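Local atomic coordinates of glyoxalase-related enzyme (Fulvimarina pelagi, PDB entry 3BQX), a protein that is of unknown function but belongs to the vicinal oxygen chelate superfamily, a superfamily that includes metal-dependent enzymes such as glyoxalase I. Residues A[11-16]-A[50-55]. Residues are numbered along the deposited sequence; the frame is centred on the assembly and turned at random.
Sequences LGIGDL and TWLVQN
L11, G12 and I13 run parallel to T50, W51 and L52, the short strand segments twisted 44° against each other while three backbone hydrogen bonds hold them: W51 N to L11 O, I13 N to W51 O and V53 N to I13 O. The second differs in approach: I13 N stands above the plane of the W51 carbonyl, 36° out of it, whereas V53 N lies in the plane of the I13 carbonyl. That last bond, 2.9 Å from V53 N to I13 O, joins the end of one strand to the first turn of the helix that opens after L52.

I13 reaches T50 obliquely, its CD1 3.8 Å from T50 CB. I13 CG1, set between the backbone N and the carbonyl carbon (chi1 62°), lies 3.5 Å from W51 O. V53 comes in over the backbone, CG2 lying 3.1 Å from I13 O and 3.6 Å from G12 C, a close fit against a residue without a side chain. Where the strands end, L16 and L52 cross at about a right angle, L16 CD1 tightly against L52 CD2 at 3.4 Å. A water donates to both G14 O and Q54 OE1, linking the loop after the first strand to the helix that begins at V53.

Helix 16-26 packs over the face carrying L11 and T50, with Y23 against both, and S19 also meets I13 and T50; L11 pairs with an antiparallel strand of the second subunit, carrying the sheet across the interface. First and last strands side by side and parallel, in a four-stranded sheet of order 1-4-3-2, are the signature of the βαβββ module of the vicinal oxygen chelate fold.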
loop_
_atom_site.group_PDB
_atom_site.type_symbol
_atom_site.label_atom_id
_atom_site.label_comp_id
_atom_site.label_asym_id
_atom_site.label_seq_id
_atom_site.Cartn_x
_atom_site.Cartn_y
_atom_site.Cartn_z
ATOM N N LEU A 11 -1.302 3.109 6.954
ATOM C CA LEU A 11 -2.750 3.006 7.073
ATOM C C LEU A 11 -3.183 3.811 8.279
ATOM O O LEU A 11 -2.599 3.673 9.351
ATOM C CB LEU A 11 -3.180 1.554 7.272
ATOM C CG LEU A 11 -2.734 0.584 6.175
ATOM C CD1 LEU A 11 -3.155 -0.836 6.534
ATOM C CD2 LEU A 11 -3.345 1.019 4.842
ATOM N N GLY A 12 -4.202 4.650 8.106
ATOM C CA GLY A 12 -4.714 5.434 9.218
ATOM C C GLY A 12 -5.656 4.551 10.014
ATOM O O GLY A 12 -6.532 3.902 9.441
ATOM N N ILE A 13 -5.483 4.519 11.333
ATOM C CA ILE A 13 -6.314 3.684 12.196
ATOM C C ILE A 13 -6.901 4.459 13.372
ATOM O O ILE A 13 -6.461 5.560 13.680
ATOM C CB ILE A 13 -5.499 2.489 12.735
ATOM C CG1 ILE A 13 -4.327 3.000 13.578
ATOM C CG2 ILE A 13 -4.989 1.640 11.562
ATOM C CD1 ILE A 13 -3.673 1.928 14.437
ATOM N N GLY A 14 -7.893 3.868 14.031
ATOM C CA GLY A 14 -8.519 4.537 15.157
ATOM C C GLY A 14 -8.076 4.040 16.518
ATOM O O GLY A 14 -8.078 4.801 17.486
ATOM N N ASP A 15 -7.683 2.773 16.599
ATOM C CA ASP A 15 -7.260 2.183 17.865
ATOM C C ASP A 15 -6.089 1.221 17.680
ATOM O O ASP A 15 -6.214 0.216 16.980
ATOM C CB ASP A 15 -8.436 1.434 18.495
ATOM C CG ASP A 15 -8.125 0.920 19.883
ATOM O OD1 ASP A 15 -8.111 1.735 20.831
ATOM O OD2 ASP A 15 -7.888 -0.298 20.026
ATOM N N LEU A 16 -4.962 1.518 18.322
ATOM C CA LEU A 16 -3.775 0.674 18.210
ATOM C C LEU A 16 -3.952 -0.763 18.682
ATOM O O LEU A 16 -3.464 -1.693 18.041
ATOM C CB LEU A 16 -2.596 1.286 18.968
ATOM C CG LEU A 16 -1.602 2.103 18.146
ATOM C CD1 LEU A 16 -2.258 3.387 17.680
ATOM C CD2 LEU A 16 -0.376 2.406 18.992
ATOM N N THR A 50 0.855 1.559 10.832
ATOM C CA THR A 50 -0.538 1.799 11.218
ATOM C C THR A 50 -0.426 2.968 12.199
ATOM O O THR A 50 0.071 2.818 13.314
ATOM C CB THR A 50 -1.185 0.560 11.874
ATOM O OG1 THR A 50 -0.433 0.164 13.030
ATOM C CG2 THR A 50 -1.227 -0.586 10.888
ATOM N N TRP A 51 -0.868 4.136 11.743
ATOM C CA TRP A 51 -0.768 5.394 12.475
ATOM C C TRP A 51 -2.150 5.932 12.833
ATOM O O TRP A 51 -3.050 5.896 12.000
ATOM C CB TRP A 51 -0.061 6.384 11.548
ATOM C CG TRP A 51 0.610 7.550 12.165
ATOM C CD1 TRP A 51 0.818 7.784 13.495
ATOM C CD2 TRP A 51 1.265 8.610 11.461
ATOM N NE1 TRP A 51 1.573 8.925 13.658
ATOM C CE2 TRP A 51 1.859 9.449 12.425
ATOM C CE3 TRP A 51 1.410 8.928 10.102
ATOM C CZ2 TRP A 51 2.591 10.588 12.079
ATOM C CZ3 TRP A 51 2.140 10.062 9.758
ATOM C CH2 TRP A 51 2.722 10.876 10.744
ATOM N N LEU A 52 -2.325 6.429 14.058
ATOM C CA LEU A 52 -3.620 6.994 14.435
ATOM C C LEU A 52 -3.966 8.063 13.402
ATOM O O LEU A 52 -3.133 8.904 13.073
ATOM C CB LEU A 52 -3.554 7.623 15.830
ATOM C CG LEU A 52 -3.424 6.629 16.985
ATOM C CD1 LEU A 52 -3.314 7.384 18.300
ATOM C CD2 LEU A 52 -4.631 5.700 16.998
ATOM N N VAL A 53 -5.198 8.026 12.901
ATOM C CA VAL A 53 -5.644 8.962 11.871
ATOM C C VAL A 53 -5.389 10.435 12.172
ATOM O O VAL A 53 -4.980 11.182 11.286
ATOM C CB VAL A 53 -7.146 8.786 11.569
ATOM C CG1 VAL A 53 -7.528 9.611 10.346
ATOM C CG2 VAL A 53 -7.463 7.327 11.342
ATOM N N GLN A 54 -5.625 10.865 13.410
ATOM C CA GLN A 54 -5.410 12.267 13.760
ATOM C C GLN A 54 -3.981 12.691 13.438
ATOM O O GLN A 54 -3.745 13.781 12.918
ATOM C CB GLN A 54 -5.658 12.523 15.254
ATOM C CG GLN A 54 -6.885 11.868 15.860
ATOM C CD GLN A 54 -6.584 10.491 16.426
ATOM O OE1 GLN A 54 -6.560 9.501 15.700
ATOM N NE2 GLN A 54 -6.336 10.428 17.735
ATOM N N ASN A 55 -3.030 11.821 13.764
ATOM C CA ASN A 55 -1.618 12.091 13.533
ATOM C C ASN A 55 -1.271 12.087 12.047
ATOM O O ASN A 55 -0.483 12.915 11.585
ATOM C CB ASN A 55 -0.769 11.064 14.287
ATOM C CG ASN A 55 -0.896 11.204 15.796
ATOM O OD1 ASN A 55 -0.374 12.149 16.387
ATOM N ND2 ASN A 55 -1.604 10.273 16.420
HETATM O O HOH W 1 -8.197 7.767 17.128
#